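Long-range contacts in lytic chitin monooxygenase (Enterococcus faecalis, PDB 4A02), which cleaves glycosidic bonds of crystalline alpha- and beta-chitin oxidatively, using a copper ion and working in synergy with a chitinase: residues Gly8-Phe12 with Leu58-Thr62; Gln33-Ala37 with Ser49-Phe55; Gln85-Trp91 with Gly119-Asn125; Ser90-Tyr94 with Val128-Ile132. All coordinates share one frame; numbering follows the deposited sequence.

In the fold
The four contacts follow the chain in two groups. Contacts 1 and 2 belong to the long excursion between strands 2-6 and 69-71; their centres lie about 12 Å apart and they touch, with Leu58 and Ala11 packing on Ile35 and Asp59 meeting Ser49. Contacts 3 and 4 both start from strand 88-96 and share Ser90 and Trp91: contact 3 joins its start to the turn that ends strand 111-120, while contact 4 joins it to strand 127-134 of the facing sheet. Contact 1 lies about 25 Å from contact 3, centre to centre. Contacts 2 and 3 flank the copper site, since Glu36 neighbours His1 and contact 3 contains His86.

Contact 1: Gly8-Phe12 with Leu58-Thr62; sequences GSRAF and LDEQT
With CG of Arg10 swung opposite the backbone N (chi1 -175°) and the chain bending first at chi3 (-69°), the guanidinium is carried along Leu58 to the backbone beyond it. Leu58 runs past in the other direction, and its CD2 lies 3.6 Å from Arg10 CG. At the far end Arg10 NH1 donates to Leu58 O over 2.7 Å; the acceptor sits at the guanidinium edge, near its plane, and the carbonyl points almost straight at the nitrogen (C=O...N 172°), though the bond is bent at the hydrogen. Gln61, bent at chi2, crosses the arginine at about a right angle, and its OE1 takes a weak bond from Arg10 NH2 at 3.1 Å. A water accepts from Arg10 NH1 at 2.9 Å and lies within hydrogen-bonding distance of Glu60 O and Gln61 OE1. Helix 10-13 is short: Ser9 is its N-cap, with Phe12 N donating to Ser9 OG over 2.9 Å, and it holds the loop before strand 69-71 chiefly through this long side chain. Arg10 NE forms a salt bridge with Asp162 of strand 155-165, and Trp66 adds a cation-pi contact, so the buried charge is gripped from several directions. Gln61 NE2 is held by Pro102 O and Tyr141 OH, which helps fix the amide that presents OE1. Ala11 CB completes the apolar part against Leu58 CD1 at 4.3 Å.

Contact 2: Gln33-Ala37 with Ser49-Phe55; sequences QSIEA and SAGVSGF
Two consecutive turns, a type I' from Ser49 to Val52 and a type II from Val52 to Phe55, present Ala50, Val52 and Phe55 to residues 34-37, and the segments meet through packing alone. Ile35, at the centre of an inverse gamma turn, is the central side chain. Its CG1 lies over a face of the Phe55 ring in a CH-pi contact, 4.0 Å from the centroid and 29° off the normal. Placing CG1 beside the backbone N (chi1 -52°) leaves the CG2 branch for the other turn, where it meets Ala50 CB at 3.7 Å. Ala37 CB joins the same patch, 3.8 Å from Ala50 CB. Val52 CG2 presses on the backbone, 3.3 Å from Glu36 O, and Ser34 CB approaches Phe55 CZ at 4.1 Å. Within the first turn Ser49 OG accepts from Gly51 N, forming an ST turn, and also bonds Asp59. The Glu36 side chain leaves the packing and touches His1 of the copper site; its OE2 bonds Asn155. Ala37 and Ala50 both touch Tyr158, so the two turns pack against strands 36-38 and 155-165 of the mixed sheet, with Leu58, further along the same loop, also packing on Ile35.

Contact 3: Gln85-Trp91 with Gly119-Asn125; sequences QHRTASW and GKQEVPN
Backbone bonds join Thr88 and Ala89 to the type I' turn of Gly119-Glu122: Thr88 N donates to Glu122 O at 2.9 Å, Gly119 N to Ala89 O at 2.9 Å, and Gln121 N weakly to Thr88 O. Gly119 lies close to this strand, its CA making a CA-H...O contact with Thr88 O at 3.4 Å.

Two side chains bond to carbonyls of the turn and the segment after it. Gln85 NE2 reaches a lone pair of Pro124 O in the carbonyl plane, 2.7 Å away with an N-H...O angle of 161°. Arg87, extended from CG to NE, sets its guanidinium edge against Gln121 O, with NH1 2.7 Å from it. Thr88 OG1 donates to His86 O at 3.0 Å and also bonds Trp148 NE1, tying down the backbone of the copper ligand His86.

A methyl, Val123 CG2, lies over one flat face of the Arg87 guanidinium. In the apolar packing, Pro124 CB lies at the edge of the Trp91 ring, 4.4 Å from CZ2.

Strand 88-96 runs between strands 111-120 and 142-150 in the mixed sheet. Ala89 and Ser90 form a classic beta bulge opposite Gly149 of the latter, and Asp152, just beyond it, holds His86 ND1.

Contact 4: Ser90-Tyr94 with Val128-Ile132; sequences SWDYY and VKQTI
Tyr93 OH donates to Gln130 OE1 over 2.7 Å, the one hydrogen bond between these two strands. The acceptor stands at the edge of the phenol ring, near its plane, and the hydroxyl is tilted somewhat out of the amide carbonyl plane. The glutamine gets there with an extended chain, its amide plane turned steeply from the phenol ring.

The same amide also meets an aromatic face. Gln130 NE2 sits 3.1 Å above the Trp91 indole plane, offset toward the rim, with the amide and ring planes 81° apart; its nearest indole atom is Trp91 CD1 at 3.2 Å. Trp91 NE1 and Gln130 NE2, both donors, do not hydrogen-bond to each other.

Apolar groups pack at either end. Val128 CG1 lies over the six-membered part of the indole, 4.0 Å from Trp91 CZ2. Ile132 CG2 covers a face of the Tyr93 ring in a CH-pi contact, 3.9 Å from the centroid and 19° off the normal.

The axes of segments 90-94 and 128-132 approach to 9.6 Å at 40°. They belong to strand 88-96 of the mixed sheet and strand 127-134 of the three-stranded sheet, face to face as in the beta-sandwich core of this family. Trp148 stacks on Trp91, and Tyr93 OH is also bonded to Trp80 NE1. The phenol hydroxyl thus gives a proton to the amide and receives one from an indole: two hydrogen bonds in line satisfy the hydroxyl and Gln130 OE1 in an otherwise aromatic and aliphatic core, and probably set which end of the amide faces Tyr93.

Contact 1: Gly8-Phe12 with Leu58-Thr62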
loop_
_atom_site.group_PDB
_atom_site.type_symbol
_atom_site.label_atom_id
_atom_site.label_comp_id
_atom_site.label_asym_id
_atom_site.label_seq_id
_atom_site.Cartn_x
_atom_site.Cartn_y
_atom_site.Cartn_z
ATOM N N GLY A 8 -1.617 -6.022 -6.847
ATOM C CA GLY A 8 -1.739 -6.631 -5.558
ATOM C C GLY A 8 -0.774 -6.033 -4.549
ATOM O O GLY A 8 0.422 -5.888 -4.835
ATOM N N SER A 9 -1.260 -5.728 -3.339
ATOM C CA SER A 9 -0.355 -5.197 -2.335
ATOM C C SER A 9 0.540 -6.291 -1.791
ATOM O O SER A 9 0.361 -7.491 -1.998
ATOM C CB SER A 9 -1.092 -4.528 -1.208
ATOM O OG SER A 9 -1.653 -5.516 -0.342
ATOM N N ARG A 10 1.550 -5.855 -1.032
ATOM C CA ARG A 10 2.511 -6.786 -0.458
ATOM C C ARG A 10 1.798 -7.753 0.488
ATOM O O ARG A 10 2.013 -8.972 0.471
ATOM C CB ARG A 10 3.618 -5.990 0.200
ATOM C CG ARG A 10 4.762 -6.825 0.747
ATOM C CD ARG A 10 5.762 -5.976 1.491
ATOM N NE ARG A 10 6.490 -5.099 0.569
ATOM C CZ ARG A 10 7.373 -4.202 0.976
ATOM N NH1 ARG A 10 7.589 -4.021 2.258
ATOM N NH2 ARG A 10 8.012 -3.449 0.085
ATOM N N ALA A 11 0.932 -7.180 1.337
ATOM C CA ALA A 11 0.100 -7.979 2.242
ATOM C C ALA A 11 -0.850 -8.869 1.481
ATOM O O ALA A 11 -1.006 -10.068 1.798
ATOM C CB ALA A 11 -0.638 -7.026 3.183
ATOM N N PHE A 12 -1.549 -8.303 0.486
ATOM C CA PHE A 12 -2.487 -9.089 -0.320
ATOM C C PHE A 12 -1.833 -10.317 -0.899
ATOM O O PHE A 12 -2.337 -11.442 -0.767
ATOM C CB PHE A 12 -3.030 -8.193 -1.422
ATOM C CG PHE A 12 -3.862 -8.876 -2.474
ATOM C CD1 PHE A 12 -5.212 -9.171 -2.234
ATOM C CD2 PHE A 12 -3.341 -9.183 -3.713
ATOM C CE1 PHE A 12 -5.998 -9.702 -3.227
ATOM C CE2 PHE A 12 -4.148 -9.727 -4.721
ATOM C CZ PHE A 12 -5.465 -9.971 -4.456
ATOM N N LEU A 58 6.582 -7.663 7.122
ATOM C CA LEU A 58 6.345 -6.810 5.960
ATOM C C LEU A 58 7.378 -5.707 5.818
ATOM O O LEU A 58 7.558 -5.182 4.719
ATOM C CB LEU A 58 4.963 -6.159 6.036
ATOM C CG LEU A 58 3.788 -7.084 5.694
ATOM C CD1 LEU A 58 2.491 -6.386 6.094
ATOM C CD2 LEU A 58 3.758 -7.415 4.206
ATOM N N ASP A 59 8.008 -5.277 6.927
ATOM C CA ASP A 59 8.971 -4.215 6.868
ATOM C C ASP A 59 10.318 -4.680 6.368
ATOM O O ASP A 59 11.204 -3.830 6.139
ATOM C CB ASP A 59 9.123 -3.574 8.246
ATOM C CG ASP A 59 7.855 -2.915 8.727
ATOM O OD1 ASP A 59 7.177 -2.257 7.923
ATOM O OD2 ASP A 59 7.559 -3.052 9.957
ATOM N N GLU A 60 10.516 -5.968 6.179
ATOM C CA GLU A 60 11.766 -6.431 5.598
ATOM C C GLU A 60 11.879 -5.838 4.192
ATOM O O GLU A 60 10.896 -5.564 3.522
ATOM C CB GLU A 60 11.787 -7.967 5.610
ATOM C CG GLU A 60 11.848 -8.455 7.055
ATOM C CD GLU A 60 11.783 -9.942 7.262
ATOM O OE1 GLU A 60 12.025 -10.699 6.297
ATOM O OE2 GLU A 60 11.525 -10.337 8.432
ATOM N N GLN A 61 13.124 -5.612 3.762
ATOM C CA GLN A 61 13.332 -4.897 2.503
ATOM C C GLN A 61 14.667 -5.310 1.894
ATOM O O GLN A 61 15.737 -4.961 2.399
ATOM C CB GLN A 61 13.276 -3.383 2.740
ATOM C CG GLN A 61 13.241 -2.557 1.472
ATOM C CD GLN A 61 12.127 -2.948 0.533
ATOM O OE1 GLN A 61 10.948 -2.795 0.875
ATOM N NE2 GLN A 61 12.458 -3.434 -0.659
ATOM N N THR A 62 14.576 -6.090 0.825
ATOM C CA THR A 62 15.706 -6.417 -0.028
ATOM C C THR A 62 15.219 -6.307 -1.460
ATOM O O THR A 62 14.018 -6.296 -1.729
ATOM C CB THR A 62 16.318 -7.822 0.205
ATOM O OG1 THR A 62 15.462 -8.744 -0.446
ATOM C CG2 THR A 62 16.431 -8.171 1.667
HETATM O O HOH W 1 9.940 -2.808 3.343
#

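Contact 2: Gln33-Ala37 with Ser49-Phe55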
loop_
_atom_site.group_PDB
_atom_site.type_symbol
_atom_site.label_atom_id
_atom_site.label_comp_id
_atom_site.label_asym_id
_atom_site.label_seq_id
_atom_site.Cartn_x
_atom_site.Cartn_y
_atom_site.Cartn_z
ATOM N N GLN A 33 -6.128 -7.338 5.631
ATOM C CA GLN A 33 -7.024 -6.203 5.750
ATOM C C GLN A 33 -6.821 -5.376 7.010
ATOM O O GLN A 33 -7.515 -4.355 7.190
ATOM C CB GLN A 33 -8.485 -6.670 5.710
ATOM C CG GLN A 33 -8.974 -7.411 6.948
ATOM C CD GLN A 33 -8.710 -8.868 6.985
ATOM O OE1 GLN A 33 -7.852 -9.411 6.255
ATOM N NE2 GLN A 33 -9.402 -9.585 7.867
ATOM N N SER A 34 -5.925 -5.795 7.910
ATOM C CA SER A 34 -5.871 -5.252 9.268
ATOM C C SER A 34 -4.680 -4.370 9.564
ATOM O O SER A 34 -4.280 -4.237 10.733
ATOM C CB SER A 34 -5.996 -6.395 10.276
ATOM O OG SER A 34 -7.164 -7.108 10.050
ATOM N N ILE A 35 -4.120 -3.717 8.543
ATOM C CA ILE A 35 -2.946 -2.886 8.730
ATOM C C ILE A 35 -3.425 -1.449 9.030
ATOM O O ILE A 35 -3.425 -0.544 8.207
ATOM C CB ILE A 35 -1.957 -2.983 7.583
ATOM C CG1 ILE A 35 -1.633 -4.447 7.314
ATOM C CG2 ILE A 35 -0.718 -2.177 7.894
ATOM C CD1 ILE A 35 -0.679 -4.667 6.154
ATOM N N GLU A 36 -3.879 -1.301 10.280
ATOM C CA GLU A 36 -4.621 -0.155 10.785
ATOM C C GLU A 36 -3.747 0.627 11.789
ATOM O O GLU A 36 -3.307 0.025 12.785
ATOM C CB GLU A 36 -5.925 -0.616 11.486
ATOM C CG GLU A 36 -6.785 0.511 11.927
ATOM C CD GLU A 36 -8.037 0.114 12.620
ATOM O OE1 GLU A 36 -8.299 -1.106 12.834
ATOM O OE2 GLU A 36 -8.875 0.996 12.928
ATOM N N ALA A 37 -3.576 1.921 11.595
ATOM C CA ALA A 37 -2.817 2.757 12.519
ATOM C C ALA A 37 -3.372 4.140 12.492
ATOM O O ALA A 37 -4.124 4.500 11.559
ATOM C CB ALA A 37 -1.333 2.743 12.175
ATOM N N SER A 49 4.255 -2.252 7.700
ATOM C CA SER A 49 3.489 -2.819 8.776
ATOM C C SER A 49 2.624 -1.781 9.541
ATOM O O SER A 49 1.850 -2.185 10.392
ATOM C CB SER A 49 4.411 -3.415 9.821
ATOM O OG SER A 49 5.156 -2.455 10.523
ATOM N N ALA A 50 2.836 -0.512 9.247
ATOM C CA ALA A 50 2.229 0.621 9.957
ATOM C C ALA A 50 2.475 0.550 11.453
ATOM O O ALA A 50 1.742 1.134 12.233
ATOM C CB ALA A 50 0.762 0.753 9.654
ATOM N N GLY A 51 3.530 -0.107 11.881
ATOM C CA GLY A 51 3.841 -0.296 13.280
ATOM C C GLY A 51 2.954 -1.271 14.009
ATOM O O GLY A 51 3.065 -1.339 15.240
ATOM N N VAL A 52 2.110 -2.011 13.327
ATOM C CA VAL A 52 1.151 -2.898 13.967
ATOM C C VAL A 52 1.887 -4.173 14.410
ATOM O O VAL A 52 2.599 -4.814 13.629
ATOM C CB VAL A 52 -0.044 -3.215 13.053
ATOM C CG1 VAL A 52 -1.044 -4.127 13.766
ATOM C CG2 VAL A 52 -0.697 -1.932 12.610
ATOM N N SER A 53 1.631 -4.588 15.656
ATOM C CA SER A 53 2.284 -5.761 16.182
ATOM C C SER A 53 1.940 -6.981 15.360
ATOM O O SER A 53 0.782 -7.239 15.060
ATOM C CB SER A 53 1.784 -5.983 17.629
ATOM O OG SER A 53 2.168 -4.952 18.471
ATOM N N GLY A 54 2.968 -7.765 15.004
ATOM C CA GLY A 54 2.807 -8.967 14.276
ATOM C C GLY A 54 2.908 -8.850 12.753
ATOM O O GLY A 54 2.941 -9.887 12.073
ATOM N N PHE A 55 2.931 -7.613 12.272
ATOM C CA PHE A 55 3.092 -7.356 10.843
ATOM C C PHE A 55 4.518 -6.962 10.467
ATOM O O PHE A 55 4.784 -6.677 9.313
ATOM C CB PHE A 55 2.114 -6.273 10.376
ATOM C CG PHE A 55 0.677 -6.711 10.339
ATOM C CD1 PHE A 55 -0.164 -6.558 11.412
ATOM C CD2 PHE A 55 0.129 -7.229 9.170
ATOM C CE1 PHE A 55 -1.496 -6.906 11.354
ATOM C CE2 PHE A 55 -1.203 -7.575 9.088
ATOM C CZ PHE A 55 -2.033 -7.415 10.184
#

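Contact 3: Gln85-Trp91 with Gly119-Asn125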
loop_
_atom_site.group_PDB
_atom_site.type_symbol
_atom_site.label_atom_id
_atom_site.label_comp_id
_atom_site.label_asym_id
_atom_site.label_seq_id
_atom_site.Cartn_x
_atom_site.Cartn_y
_atom_site.Cartn_z
ATOM N N GLN A 85 -16.841 -1.841 5.073
ATOM C CA GLN A 85 -16.939 -0.556 4.379
ATOM C C GLN A 85 -17.149 0.521 5.485
ATOM O O GLN A 85 -18.020 0.381 6.269
ATOM C CB GLN A 85 -18.043 -0.585 3.353
ATOM C CG GLN A 85 -17.904 -1.655 2.313
ATOM C CD GLN A 85 -19.285 -1.993 1.769
ATOM O OE1 GLN A 85 -19.881 -2.957 2.278
ATOM N NE2 GLN A 85 -19.837 -1.197 0.861
ATOM N N HIS A 86 -16.348 1.523 5.567
ATOM C CA HIS A 86 -16.558 2.688 6.432
ATOM C C HIS A 86 -16.690 3.943 5.627
ATOM O O HIS A 86 -16.068 4.013 4.590
ATOM C CB HIS A 86 -15.340 2.999 7.299
ATOM C CG HIS A 86 -15.320 2.112 8.450
ATOM N ND1 HIS A 86 -15.521 2.543 9.741
ATOM C CD2 HIS A 86 -15.182 0.764 8.519
ATOM C CE1 HIS A 86 -15.459 1.470 10.555
ATOM N NE2 HIS A 86 -15.265 0.400 9.821
ATOM N N ARG A 87 -17.450 4.880 6.191
ATOM C CA ARG A 87 -17.397 6.247 5.684
ATOM C C ARG A 87 -15.915 6.603 5.581
ATOM O O ARG A 87 -15.162 6.249 6.497
ATOM C CB ARG A 87 -18.131 7.213 6.669
ATOM C CG ARG A 87 -19.609 6.982 6.773
ATOM C CD ARG A 87 -20.464 8.028 7.452
ATOM N NE ARG A 87 -21.844 7.665 7.039
ATOM C CZ ARG A 87 -22.526 7.990 5.964
ATOM N NH1 ARG A 87 -22.069 8.784 5.004
ATOM N NH2 ARG A 87 -23.756 7.506 5.829
ATOM N N THR A 88 -15.587 7.252 4.482
ATOM C CA THR A 88 -14.202 7.516 4.138
ATOM C C THR A 88 -13.876 9.012 4.094
ATOM O O THR A 88 -14.597 9.790 3.469
ATOM C CB THR A 88 -13.913 6.879 2.794
ATOM O OG1 THR A 88 -14.032 5.455 2.946
ATOM C CG2 THR A 88 -12.490 7.144 2.343
ATOM N N ALA A 89 -12.767 9.386 4.722
ATOM C CA ALA A 89 -12.235 10.748 4.650
ATOM C C ALA A 89 -11.384 10.962 3.409
ATOM O O ALA A 89 -11.510 12.019 2.773
ATOM C CB ALA A 89 -11.407 11.085 5.877
ATOM N N SER A 90 -10.508 10.037 3.048
ATOM C CA SER A 90 -9.480 10.303 2.100
ATOM C C SER A 90 -8.831 9.062 1.601
ATOM O O SER A 90 -8.842 8.018 2.235
ATOM C CB SER A 90 -8.391 11.160 2.784
ATOM O OG SER A 90 -7.939 10.523 3.954
ATOM N N TRP A 91 -8.183 9.201 0.427
ATOM C CA TRP A 91 -7.310 8.165 -0.158
ATOM C C TRP A 91 -6.073 8.902 -0.612
ATOM O O TRP A 91 -6.152 9.829 -1.434
ATOM C CB TRP A 91 -7.961 7.469 -1.330
ATOM C CG TRP A 91 -9.385 6.997 -1.144
ATOM C CD1 TRP A 91 -10.553 7.729 -1.272
ATOM C CD2 TRP A 91 -9.779 5.663 -0.799
ATOM N NE1 TRP A 91 -11.624 6.936 -1.044
ATOM C CE2 TRP A 91 -11.172 5.649 -0.744
ATOM C CE3 TRP A 91 -9.083 4.498 -0.541
ATOM C CZ2 TRP A 91 -11.887 4.496 -0.427
ATOM C CZ3 TRP A 91 -9.785 3.354 -0.251
ATOM C CH2 TRP A 91 -11.184 3.330 -0.193
ATOM N N GLY A 119 -12.628 11.532 0.159
ATOM C CA GLY A 119 -13.619 10.537 0.345
ATOM C C GLY A 119 -15.033 11.003 0.557
ATOM O O GLY A 119 -16.001 10.272 0.425
ATOM N N LYS A 120 -15.164 12.279 0.915
ATOM C CA LYS A 120 -16.462 12.990 1.097
ATOM C C LYS A 120 -17.357 12.362 2.149
ATOM O O LYS A 120 -18.570 12.567 2.145
ATOM C CB LYS A 120 -17.220 13.062 -0.205
ATOM C CG LYS A 120 -16.443 13.961 -1.192
ATOM C CD LYS A 120 -16.973 13.966 -2.608
ATOM C CE LYS A 120 -16.427 12.752 -3.368
ATOM N NZ LYS A 120 -16.756 12.595 -4.824
ATOM N N GLN A 121 -16.764 11.624 3.078
ATOM C CA GLN A 121 -17.534 10.967 4.147
ATOM C C GLN A 121 -18.578 10.033 3.593
ATOM O O GLN A 121 -19.663 9.765 4.107
ATOM C CB GLN A 121 -18.146 11.973 5.136
ATOM C CG GLN A 121 -17.085 12.687 5.995
ATOM C CD GLN A 121 -16.445 11.746 6.994
ATOM O OE1 GLN A 121 -16.825 10.621 7.221
ATOM N NE2 GLN A 121 -15.410 12.265 7.503
ATOM N N GLU A 122 -18.279 9.518 2.405
ATOM C CA GLU A 122 -19.240 8.551 1.900
ATOM C C GLU A 122 -18.798 7.117 2.216
ATOM O O GLU A 122 -17.592 6.820 2.410
ATOM C CB GLU A 122 -19.299 8.675 0.409
ATOM C CG GLU A 122 -19.505 10.088 -0.113
ATOM C CD GLU A 122 -19.298 9.965 -1.639
ATOM O OE1 GLU A 122 -18.633 8.990 -2.076
ATOM O OE2 GLU A 122 -19.836 10.851 -2.337
ATOM N N VAL A 123 -19.724 6.196 2.196
ATOM C CA VAL A 123 -19.452 4.796 2.382
ATOM C C VAL A 123 -19.140 4.163 1.016
ATOM O O VAL A 123 -19.970 4.134 0.115
ATOM C CB VAL A 123 -20.645 4.057 3.023
ATOM C CG1 VAL A 123 -20.313 2.568 3.183
ATOM C CG2 VAL A 123 -20.949 4.721 4.352
ATOM N N PRO A 124 -17.952 3.693 0.834
ATOM C CA PRO A 124 -17.577 3.153 -0.478
ATOM C C PRO A 124 -18.169 1.773 -0.674
ATOM O O PRO A 124 -18.558 1.123 0.316
ATOM C CB PRO A 124 -16.026 3.066 -0.406
ATOM C CG PRO A 124 -15.762 3.005 1.058
ATOM C CD PRO A 124 -16.881 3.675 1.796
ATOM N N ASN A 125 -18.194 1.350 -1.937
ATOM C CA ASN A 125 -18.510 -0.047 -2.249
ATOM C C ASN A 125 -17.389 -0.964 -1.741
ATOM O O ASN A 125 -16.289 -0.517 -1.443
ATOM C CB ASN A 125 -18.631 -0.152 -3.764
ATOM C CG ASN A 125 -19.901 0.501 -4.256
ATOM O OD1 ASN A 125 -20.913 0.666 -3.586
ATOM N ND2 ASN A 125 -19.802 0.880 -5.508
#

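Contact 4: Ser90-Tyr94 with Val128-Ile132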
loop_
_atom_site.group_PDB
_atom_site.type_symbol
_atom_site.label_atom_id
_atom_site.label_comp_id
_atom_site.label_asym_id
_atom_site.label_seq_id
_atom_site.Cartn_x
_atom_site.Cartn_y
_atom_site.Cartn_z
ATOM N N SER A 90 -10.508 10.037 3.048
ATOM C CA SER A 90 -9.480 10.303 2.100
ATOM C C SER A 90 -8.831 9.062 1.601
ATOM O O SER A 90 -8.842 8.018 2.235
ATOM C CB SER A 90 -8.391 11.160 2.784
ATOM O OG SER A 90 -7.939 10.523 3.954
ATOM N N TRP A 91 -8.183 9.201 0.427
ATOM C CA TRP A 91 -7.310 8.165 -0.158
ATOM C C TRP A 91 -6.073 8.902 -0.612
ATOM O O TRP A 91 -6.152 9.829 -1.434
ATOM C CB TRP A 91 -7.961 7.469 -1.330
ATOM C CG TRP A 91 -9.385 6.997 -1.144
ATOM C CD1 TRP A 91 -10.553 7.729 -1.272
ATOM C CD2 TRP A 91 -9.779 5.663 -0.799
ATOM N NE1 TRP A 91 -11.624 6.936 -1.044
ATOM C CE2 TRP A 91 -11.172 5.649 -0.744
ATOM C CE3 TRP A 91 -9.083 4.498 -0.541
ATOM C CZ2 TRP A 91 -11.887 4.496 -0.427
ATOM C CZ3 TRP A 91 -9.785 3.354 -0.251
ATOM C CH2 TRP A 91 -11.184 3.330 -0.193
ATOM N N ASP A 92 -4.898 8.509 -0.112
ATOM C CA ASP A 92 -3.643 9.149 -0.472
ATOM C C ASP A 92 -2.680 8.130 -1.041
ATOM O O ASP A 92 -2.652 6.983 -0.603
ATOM C CB ASP A 92 -2.983 9.812 0.740
ATOM C CG ASP A 92 -3.807 10.956 1.285
ATOM O OD1 ASP A 92 -3.886 11.981 0.598
ATOM O OD2 ASP A 92 -4.310 10.807 2.375
ATOM N N TYR A 93 -1.865 8.568 -2.005
ATOM C CA TYR A 93 -0.915 7.689 -2.664
ATOM C C TYR A 93 0.422 8.368 -2.800
ATOM O O TYR A 93 0.505 9.544 -3.186
ATOM C CB TYR A 93 -1.423 7.280 -4.038
ATOM C CG TYR A 93 -2.704 6.503 -4.016
ATOM C CD1 TYR A 93 -3.945 7.141 -3.965
ATOM C CD2 TYR A 93 -2.713 5.119 -4.003
ATOM C CE1 TYR A 93 -5.107 6.409 -3.941
ATOM C CE2 TYR A 93 -3.875 4.405 -3.975
ATOM C CZ TYR A 93 -5.093 5.045 -3.949
ATOM O OH TYR A 93 -6.209 4.247 -3.922
ATOM N N TYR A 94 1.473 7.593 -2.523
ATOM C CA TYR A 94 2.869 7.992 -2.606
ATOM C C TYR A 94 3.631 6.988 -3.427
ATOM O O TYR A 94 3.224 5.813 -3.470
ATOM C CB TYR A 94 3.469 8.067 -1.183
ATOM C CG TYR A 94 2.711 8.894 -0.193
ATOM C CD1 TYR A 94 1.574 8.352 0.456
ATOM C CD2 TYR A 94 3.065 10.182 0.130
ATOM C CE1 TYR A 94 0.860 9.081 1.379
ATOM C CE2 TYR A 94 2.316 10.934 1.064
ATOM C CZ TYR A 94 1.195 10.339 1.670
ATOM O OH TYR A 94 0.477 11.105 2.580
ATOM N N VAL A 128 -13.368 -0.691 -4.720
ATOM C CA VAL A 128 -13.163 0.719 -4.994
ATOM C C VAL A 128 -12.047 0.862 -6.025
ATOM O O VAL A 128 -10.945 0.442 -5.773
ATOM C CB VAL A 128 -12.727 1.504 -3.715
ATOM C CG1 VAL A 128 -12.498 2.968 -4.073
ATOM C CG2 VAL A 128 -13.783 1.436 -2.660
ATOM N N LYS A 129 -12.360 1.423 -7.149
ATOM C CA LYS A 129 -11.399 1.585 -8.282
ATOM C C LYS A 129 -11.118 3.071 -8.433
ATOM O O LYS A 129 -12.043 3.889 -8.544
ATOM C CB LYS A 129 -11.816 1.015 -9.677
ATOM C CG LYS A 129 -10.702 1.084 -10.827
ATOM C CD LYS A 129 -11.068 0.367 -12.084
ATOM C CE LYS A 129 -11.842 1.355 -12.975
ATOM N NZ LYS A 129 -12.809 0.600 -13.815
ATOM N N GLN A 130 -9.844 3.422 -8.430
ATOM C CA GLN A 130 -9.352 4.784 -8.578
ATOM C C GLN A 130 -8.256 4.792 -9.582
ATOM O O GLN A 130 -7.739 3.753 -9.944
ATOM C CB GLN A 130 -8.845 5.317 -7.267
ATOM C CG GLN A 130 -9.956 5.322 -6.239
ATOM C CD GLN A 130 -9.517 5.808 -4.884
ATOM O OE1 GLN A 130 -8.369 5.720 -4.449
ATOM N NE2 GLN A 130 -10.481 6.318 -4.156
ATOM N N THR A 131 -7.913 5.967 -10.108
ATOM C CA THR A 131 -6.837 6.100 -11.042
ATOM C C THR A 131 -5.826 7.113 -10.535
ATOM O O THR A 131 -6.248 8.209 -10.167
ATOM C CB THR A 131 -7.355 6.519 -12.442
ATOM O OG1 THR A 131 -8.360 5.550 -12.834
ATOM C CG2 THR A 131 -6.224 6.630 -13.436
ATOM N N ILE A 132 -4.562 6.749 -10.507
ATOM C CA ILE A 132 -3.485 7.631 -10.077
ATOM C C ILE A 132 -2.457 7.756 -11.178
ATOM O O ILE A 132 -2.279 6.858 -12.004
ATOM C CB ILE A 132 -2.867 7.139 -8.739
ATOM C CG1 ILE A 132 -2.105 5.815 -8.935
ATOM C CG2 ILE A 132 -3.909 7.076 -7.672
ATOM C CD1 ILE A 132 -1.401 5.376 -7.662
#